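Local coordinates for homoserine O-acetyltransferase (Bacillus anthracis str. 'Ames Ancestor', PDB 3I1I), which probably catalyses the transfer of an acetyl group to the hydroxyl of homoserine, a step on the way to methionine, at residues V27-E32 / R134-L139; G69-L74 / A150-S155; E234-T239 / S347-M352. One frame throughout, in Å; residues are numbered along the deposited sequence.

In the fold
All three contacts belong to one alpha/beta-hydrolase chain. Contacts 1 and 2 are buried and reach the same mixed sheet, through strand 24-34 and strand 150-154. Helix 129-142 of contact 1 runs before strand 150-154 of contact 2 in the chain. Their centres are about 17 Å apart and they do not touch. Contact 3 is at the surface, on the opposite side of the chain's centre from contact 1. It touches contact 2 where Ser155 meets His351. Contact 1 is aliphatic and selenomethionine packing with one CH-pi contact. Contact 2 sets tryptophans against a proline. Contact 3 mixes apolar carbons with backbone and amide oxygens.

Contact 1: V27-E32 / R134-L139; sequences VQMGYE and RMQCEL
The Tyr31 ring has Leu139 CD2 over one face. This methyl is 3.7 Å from the ring centroid and 19° off the ring normal, a CH-pi contact. It is displaced toward the rim, and its closest ring atom is Tyr31 CD2, 3.5 Å from Leu139 CD2. The second methyl, Leu139 CD1, reaches the far part of the ring near CE2 and CZ. Tyr31 CG sits in the crowded position between the backbone N and the carbonyl carbon (chi1 68°), which sets a ring face against the Leu139 methyl. The two side chains cross obliquely. The Tyr31 hydroxyl has its partner elsewhere, on Glu301 of the second subunit.

Toward the N-terminal part of segment 27-32, two selenomethionines meet. Met135 is extended through chi2 and then bends at chi3. Its CE methyl lies 3.8 Å from Met29 CB. The same methyl meets Val27 tip to tip, with Met135 CE 4.0 Å from Val27 CG2. Met29 has CG anti to the backbone N and is extended to SE, which carries its CE to the helix. There Met29 CE lies 3.7 Å from Gln136 CG. Only the aliphatic part of Gln136 is used here. Its amide is satisfied by Trp164 and Thr91.

No hydrogen bond joins the two segments. The axes of segments 27-32 and 134-139 pass at 10.1 Å and cross at -70°. The buried apolar layer places helix 129-142 against strand 24-34, a helix packed on the face of the central sheet, as in the alpha/beta-hydrolase fold.

Contact 2: G69-L74 / A150-S155; sequences GWWDGL and AVMGPS
The 69-74 loop brings Trp71 opposite Gly153, with their CA atoms 9.5 Å apart, near the end of strand 150-154. That strand leads into what is probably the nucleophile elbow of the alpha/beta-hydrolase fold, with Gly153, Ser155 and Gly157 as its GxSxG pattern. Ser155 has phi 61° and psi -123°, the strained backbone expected of such a turn. It stands just before helix 156-167, and its OG is hydrogen-bonded to His351 NE2, consistent with a catalytic triad that Asp318 completes.

Two indoles reach from the loop to the proline before this serine. Pro154 CD lies over one face of Trp71 in a CH-pi contact, 4.0 Å from the centroid of the six-membered ring and 20° off its normal. Trp70 CZ3 is above the same face, toward the rim. Leu74 CD1 lies over the centre of the opposite face, so Trp71 is packed on both sides. Trp70 meets the proline tip to tip, with Trp70 CZ3 3.7 Å from Pro154 CG. The indole nitrogens bond elsewhere: Trp70 NE1 to Thr54 O and Trp71 NE1 to Gly354 O. These bonds help fix the turn of each ring. No hydrogen bond joins the segments; carbon meets carbon throughout.

The Met152 chain leaves the strand across the line to the loop and bends at chi3. Its CE methyl stops 3.9 Å from Trp71 CZ3.

Contact 3: E234-T239 / S347-M352; sequences EHFYET and SINGHM
Phe236 and Ile348 form the centre of this contact. Phe236 CB lies 3.6 Å from Ile348 O and 4.0 Å from Ile348 CG1. Ile348 CG1 is anti to the backbone N, and the chain stays extended to CD1. It lies along the backbone of His235 and Phe236, with CG1 near the backbone N and CA of Phe236. Its tip, Ile348 CD1, is 3.9 Å from His235 ND1, where the two side chains cross obliquely. Asn349 OD1 approaches the ring of Phe236, 3.9 Å from its CE1. The ring and the amide planes are 60° apart.

The next shell fixes these groups. Residues 347-350 form a type I beta turn, closed by Gly350 N to Ser347 O. Ser347 OG accepts from Asn349 N at 2.8 Å, which makes an ST turn. Asn349 ND2 bonds to Asp357, so the amide is tethered at its other atom. On the helix, Thr239 OG1 donates to His235 O at 3.1 Å, in the carbonyl plane and on a lone pair. That oxygen also accepts from Thr239 N. Phe236 stacks on Phe232. Glu234 OE2 bonds to Tyr325 OH and Glu238 OE1 to Ile186 N, both of the third subunit.

His351 ND1 bonds to Asp318, and its other partner is Ser155. No hydrogen bond links the two segments, which meet by van der Waals packing. Backbone hydrogen bonds of Ile348 with Asp233 and Met352 with Ala231 tie the loop to residues just before 234-239. Thr239 OG1 is satisfied within its segment and Asn349 ND2 by Asp357, so the contact supplies only shape fit.

Contact 1: V27-E32 / R134-L139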
# COMPACT_ATOMS: atom_id res chain seq x y z
N VAL A 27 7.00 17.02 27.59
CA VAL A 27 6.23 17.27 26.38
C VAL A 27 5.83 18.74 26.28
O VAL A 27 5.73 19.43 27.30
CB VAL A 27 4.93 16.41 26.38
CG1 VAL A 27 5.26 14.89 26.45
CG2 VAL A 27 4.08 16.80 27.52
N GLN A 28 5.60 19.21 25.06
CA GLN A 28 5.02 20.52 24.80
C GLN A 28 3.90 20.34 23.78
O GLN A 28 3.84 19.34 23.08
CB GLN A 28 6.06 21.47 24.22
CG GLN A 28 6.78 20.87 23.01
CD GLN A 28 7.77 21.82 22.32
OE1 GLN A 28 8.17 22.83 22.89
NE2 GLN A 28 8.12 21.49 21.07
N MSE A 29 3.05 21.35 23.68
CA MSE A 29 1.85 21.29 22.90
C MSE A 29 1.44 22.69 22.48
O MSE A 29 1.12 23.52 23.31
CB MSE A 29 0.75 20.65 23.73
CG MSE A 29 -0.50 20.29 22.94
SE MSE A 29 -1.89 19.63 24.15
CE MSE A 29 -2.35 18.02 23.27
N GLY A 30 1.41 22.95 21.18
CA GLY A 30 0.94 24.25 20.74
C GLY A 30 -0.56 24.34 20.87
O GLY A 30 -1.21 23.33 20.89
N TYR A 31 -1.11 25.53 20.98
CA TYR A 31 -2.56 25.67 20.91
C TYR A 31 -2.93 27.07 20.53
O TYR A 31 -2.06 27.95 20.44
CB TYR A 31 -3.24 25.31 22.24
CG TYR A 31 -2.98 26.25 23.39
CD1 TYR A 31 -3.91 27.22 23.72
CD2 TYR A 31 -1.84 26.14 24.18
CE1 TYR A 31 -3.68 28.09 24.79
CE2 TYR A 31 -1.62 27.01 25.28
CZ TYR A 31 -2.54 27.98 25.57
OH TYR A 31 -2.36 28.85 26.63
N GLU A 32 -4.21 27.29 20.29
CA GLU A 32 -4.68 28.60 19.94
C GLU A 32 -6.14 28.66 20.31
O GLU A 32 -6.76 27.62 20.43
CB GLU A 32 -4.41 28.88 18.45
CG GLU A 32 -5.30 28.13 17.48
CD GLU A 32 -4.77 28.19 16.07
OE1 GLU A 32 -3.64 27.70 15.88
OE2 GLU A 32 -5.49 28.71 15.15
N ARG A 134 -5.36 13.33 27.64
CA ARG A 134 -4.81 13.60 28.98
C ARG A 134 -3.99 14.89 29.00
O ARG A 134 -4.10 15.68 29.94
CB ARG A 134 -3.98 12.44 29.50
CG ARG A 134 -4.74 11.08 29.53
CD ARG A 134 -4.72 10.53 30.92
NE ARG A 134 -5.29 9.18 31.07
CZ ARG A 134 -6.52 8.92 31.53
NH1 ARG A 134 -7.39 9.89 31.86
NH2 ARG A 134 -6.89 7.65 31.65
N MSE A 135 -3.20 15.13 27.95
CA MSE A 135 -2.46 16.36 27.88
C MSE A 135 -3.38 17.56 27.75
O MSE A 135 -3.22 18.51 28.50
CB MSE A 135 -1.48 16.33 26.73
CG MSE A 135 -0.28 15.48 27.06
SE MSE A 135 0.74 15.17 25.44
CE MSE A 135 1.05 17.05 24.93
N GLN A 136 -4.35 17.52 26.84
CA GLN A 136 -5.30 18.60 26.69
C GLN A 136 -6.01 18.96 28.02
O GLN A 136 -6.22 20.12 28.34
CB GLN A 136 -6.35 18.20 25.68
CG GLN A 136 -5.88 18.20 24.22
CD GLN A 136 -6.98 17.68 23.31
OE1 GLN A 136 -7.76 16.80 23.69
NE2 GLN A 136 -7.08 18.26 22.13
N CYS A 137 -6.39 17.93 28.77
CA CYS A 137 -7.04 18.11 30.02
C CYS A 137 -6.18 18.87 31.04
O CYS A 137 -6.70 19.70 31.79
CB CYS A 137 -7.44 16.76 30.58
SG CYS A 137 -8.47 16.92 32.01
N GLU A 138 -4.87 18.61 31.05
CA GLU A 138 -3.97 19.36 31.93
C GLU A 138 -4.01 20.81 31.57
O GLU A 138 -4.02 21.67 32.46
CB GLU A 138 -2.52 18.94 31.80
CG GLU A 138 -2.29 17.50 32.07
CD GLU A 138 -2.09 17.22 33.50
OE1 GLU A 138 -0.93 16.85 33.84
OE2 GLU A 138 -3.08 17.36 34.28
N LEU A 139 -3.97 21.08 30.27
CA LEU A 139 -4.04 22.47 29.81
C LEU A 139 -5.37 23.10 30.21
O LEU A 139 -5.38 24.17 30.74
CB LEU A 139 -3.83 22.57 28.29
CG LEU A 139 -4.21 23.91 27.61
CD1 LEU A 139 -3.55 25.04 28.37
CD2 LEU A 139 -3.82 23.96 26.13

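Contact 2: G69-L74 / A150-S155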
# COMPACT_ATOMS: atom_id res chain seq x y z
N GLY A 69 -7.84 28.42 8.63
CA GLY A 69 -7.75 27.14 9.30
C GLY A 69 -8.76 26.13 8.82
O GLY A 69 -9.76 26.46 8.21
N TRP A 70 -8.51 24.89 9.15
CA TRP A 70 -9.14 23.76 8.46
C TRP A 70 -10.66 23.58 8.68
O TRP A 70 -11.32 22.86 7.92
CB TRP A 70 -8.34 22.50 8.74
CG TRP A 70 -8.15 22.20 10.15
CD1 TRP A 70 -7.05 22.47 10.89
CD2 TRP A 70 -9.10 21.59 11.03
NE1 TRP A 70 -7.24 22.06 12.19
CE2 TRP A 70 -8.50 21.50 12.30
CE3 TRP A 70 -10.39 21.08 10.86
CZ2 TRP A 70 -9.14 20.93 13.43
CZ3 TRP A 70 -11.04 20.49 11.99
CH2 TRP A 70 -10.41 20.44 13.25
N TRP A 71 -11.23 24.21 9.70
CA TRP A 71 -12.68 24.19 9.95
C TRP A 71 -13.23 25.62 10.02
O TRP A 71 -14.23 25.89 10.73
CB TRP A 71 -13.02 23.40 11.22
CG TRP A 71 -13.78 22.11 11.03
CD1 TRP A 71 -14.05 21.48 9.85
CD2 TRP A 71 -14.33 21.26 12.05
NE1 TRP A 71 -14.76 20.32 10.07
CE2 TRP A 71 -14.93 20.15 11.41
CE3 TRP A 71 -14.37 21.33 13.45
CZ2 TRP A 71 -15.58 19.14 12.11
CZ3 TRP A 71 -15.01 20.32 14.16
CH2 TRP A 71 -15.61 19.23 13.48
N ASP A 72 -12.61 26.52 9.26
CA ASP A 72 -12.94 27.94 9.34
C ASP A 72 -14.40 28.21 9.05
O ASP A 72 -15.01 29.08 9.67
CB ASP A 72 -12.08 28.79 8.40
CG ASP A 72 -12.25 30.28 8.65
OD1 ASP A 72 -11.71 30.81 9.66
OD2 ASP A 72 -12.97 30.91 7.84
N GLY A 73 -14.97 27.47 8.11
CA GLY A 73 -16.37 27.63 7.78
C GLY A 73 -17.35 27.37 8.91
O GLY A 73 -18.47 27.86 8.87
N LEU A 74 -16.95 26.56 9.90
CA LEU A 74 -17.81 26.24 11.07
C LEU A 74 -17.59 27.18 12.24
O LEU A 74 -18.46 27.32 13.08
CB LEU A 74 -17.52 24.83 11.60
CG LEU A 74 -18.39 23.68 11.11
CD1 LEU A 74 -17.83 22.36 11.68
CD2 LEU A 74 -19.91 23.89 11.40
N ALA A 150 -18.60 21.67 25.04
CA ALA A 150 -18.50 20.60 24.01
C ALA A 150 -17.06 20.28 23.72
O ALA A 150 -16.18 21.15 23.85
CB ALA A 150 -19.23 20.98 22.67
N VAL A 151 -16.84 19.03 23.33
CA VAL A 151 -15.60 18.60 22.73
C VAL A 151 -15.95 17.94 21.38
O VAL A 151 -16.92 17.23 21.24
CB VAL A 151 -14.83 17.62 23.63
CG1 VAL A 151 -15.59 16.29 23.78
CG2 VAL A 151 -13.42 17.39 23.08
N MSE A 152 -15.14 18.19 20.38
CA MSE A 152 -15.48 17.77 19.03
C MSE A 152 -14.30 17.77 18.10
O MSE A 152 -13.28 18.38 18.38
CB MSE A 152 -16.56 18.67 18.46
CG MSE A 152 -16.20 20.10 18.46
SE MSE A 152 -17.82 21.20 18.02
CE MSE A 152 -18.36 20.38 16.19
N GLY A 153 -14.47 17.04 17.01
CA GLY A 153 -13.47 16.90 15.99
C GLY A 153 -13.85 15.91 14.90
O GLY A 153 -14.75 15.04 15.09
N PRO A 154 -13.19 16.03 13.73
CA PRO A 154 -13.40 15.06 12.66
C PRO A 154 -12.32 14.02 12.70
O PRO A 154 -11.19 14.36 12.98
CB PRO A 154 -13.27 15.91 11.40
CG PRO A 154 -12.16 16.92 11.77
CD PRO A 154 -12.42 17.20 13.28
N SER A 155 -12.70 12.77 12.47
CA SER A 155 -11.74 11.66 12.22
C SER A 155 -10.81 11.45 13.41
O SER A 155 -11.31 11.24 14.50
CB SER A 155 -11.00 11.87 10.91
OG SER A 155 -10.28 10.70 10.54

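Contact 3: E234-T239 / S347-M352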
# COMPACT_ATOMS: atom_id res chain seq x y z
N GLU A 234 -15.61 6.41 -4.29
CA GLU A 234 -14.93 5.89 -5.48
C GLU A 234 -15.21 6.73 -6.74
O GLU A 234 -14.33 6.94 -7.58
CB GLU A 234 -15.26 4.42 -5.70
CG GLU A 234 -16.68 4.09 -6.07
CD GLU A 234 -16.98 4.28 -7.54
OE1 GLU A 234 -18.17 4.15 -7.88
OE2 GLU A 234 -16.05 4.58 -8.34
N HIS A 235 -16.43 7.20 -6.86
CA HIS A 235 -16.80 7.94 -8.02
C HIS A 235 -16.09 9.30 -8.11
O HIS A 235 -15.90 9.84 -9.20
CB HIS A 235 -18.30 8.12 -8.08
CG HIS A 235 -18.78 8.46 -9.45
ND1 HIS A 235 -19.50 9.59 -9.74
CD2 HIS A 235 -18.59 7.82 -10.63
CE1 HIS A 235 -19.76 9.63 -11.03
NE2 HIS A 235 -19.23 8.56 -11.60
N PHE A 236 -15.69 9.84 -6.98
CA PHE A 236 -14.89 11.04 -6.99
C PHE A 236 -13.64 10.84 -7.82
O PHE A 236 -13.30 11.72 -8.60
CB PHE A 236 -14.51 11.49 -5.58
CG PHE A 236 -13.58 12.67 -5.55
CD1 PHE A 236 -14.08 13.96 -5.57
CD2 PHE A 236 -12.20 12.49 -5.53
CE1 PHE A 236 -13.22 15.07 -5.54
CE2 PHE A 236 -11.34 13.57 -5.51
CZ PHE A 236 -11.84 14.89 -5.50
N TYR A 237 -12.93 9.72 -7.65
CA TYR A 237 -11.66 9.52 -8.39
C TYR A 237 -11.91 9.27 -9.89
O TYR A 237 -11.10 9.66 -10.74
CB TYR A 237 -10.85 8.36 -7.81
CG TYR A 237 -10.64 8.45 -6.31
CD1 TYR A 237 -9.60 9.18 -5.78
CD2 TYR A 237 -11.50 7.81 -5.42
CE1 TYR A 237 -9.40 9.27 -4.42
CE2 TYR A 237 -11.33 7.89 -4.07
CZ TYR A 237 -10.28 8.63 -3.56
OH TYR A 237 -10.07 8.71 -2.23
N GLU A 238 -13.02 8.61 -10.19
CA GLU A 238 -13.40 8.25 -11.54
C GLU A 238 -13.67 9.51 -12.38
O GLU A 238 -13.24 9.57 -13.54
CB GLU A 238 -14.64 7.34 -11.52
CG GLU A 238 -14.83 6.54 -12.76
CD GLU A 238 -13.76 5.41 -12.96
OE1 GLU A 238 -13.18 4.90 -11.97
OE2 GLU A 238 -13.50 5.04 -14.15
N THR A 239 -14.35 10.49 -11.80
CA THR A 239 -14.61 11.76 -12.49
C THR A 239 -13.53 12.83 -12.31
O THR A 239 -13.37 13.66 -13.18
CB THR A 239 -15.95 12.37 -12.08
OG1 THR A 239 -15.92 12.61 -10.66
CG2 THR A 239 -17.09 11.37 -12.41
N SER A 347 -22.23 12.51 0.48
CA SER A 347 -21.44 13.34 -0.38
C SER A 347 -20.49 12.51 -1.20
O SER A 347 -19.95 11.51 -0.73
CB SER A 347 -20.65 14.34 0.47
OG SER A 347 -19.62 14.90 -0.29
N ILE A 348 -20.25 12.96 -2.43
CA ILE A 348 -19.28 12.35 -3.30
C ILE A 348 -17.92 12.48 -2.69
O ILE A 348 -17.01 11.72 -3.02
CB ILE A 348 -19.31 12.99 -4.73
CG1 ILE A 348 -18.46 12.13 -5.70
CG2 ILE A 348 -18.85 14.47 -4.71
CD1 ILE A 348 -18.69 12.44 -7.13
N ASN A 349 -17.76 13.43 -1.77
CA ASN A 349 -16.48 13.59 -1.05
C ASN A 349 -16.12 12.57 0.01
O ASN A 349 -15.01 12.62 0.57
CB ASN A 349 -16.41 14.97 -0.43
CG ASN A 349 -16.18 16.04 -1.45
OD1 ASN A 349 -15.45 15.82 -2.42
ND2 ASN A 349 -16.82 17.19 -1.26
N GLY A 350 -17.02 11.65 0.30
CA GLY A 350 -16.71 10.56 1.22
C GLY A 350 -16.26 11.07 2.58
O GLY A 350 -16.88 12.00 3.14
N HIS A 351 -15.15 10.51 3.08
CA HIS A 351 -14.58 10.91 4.36
C HIS A 351 -14.35 12.42 4.46
O HIS A 351 -14.64 13.02 5.49
CB HIS A 351 -13.25 10.20 4.52
CG HIS A 351 -12.63 10.35 5.86
ND1 HIS A 351 -13.21 9.87 7.02
CD2 HIS A 351 -11.46 10.94 6.23
CE1 HIS A 351 -12.41 10.15 8.04
NE2 HIS A 351 -11.35 10.80 7.59
N MSE A 352 -13.85 13.03 3.39
CA MSE A 352 -13.49 14.45 3.37
C MSE A 352 -14.70 15.37 3.41
O MSE A 352 -14.55 16.58 3.58
CB MSE A 352 -12.67 14.78 2.12
CG MSE A 352 -11.33 14.08 2.02
SE MSE A 352 -10.31 14.24 3.71
CE MSE A 352 -10.00 16.12 3.83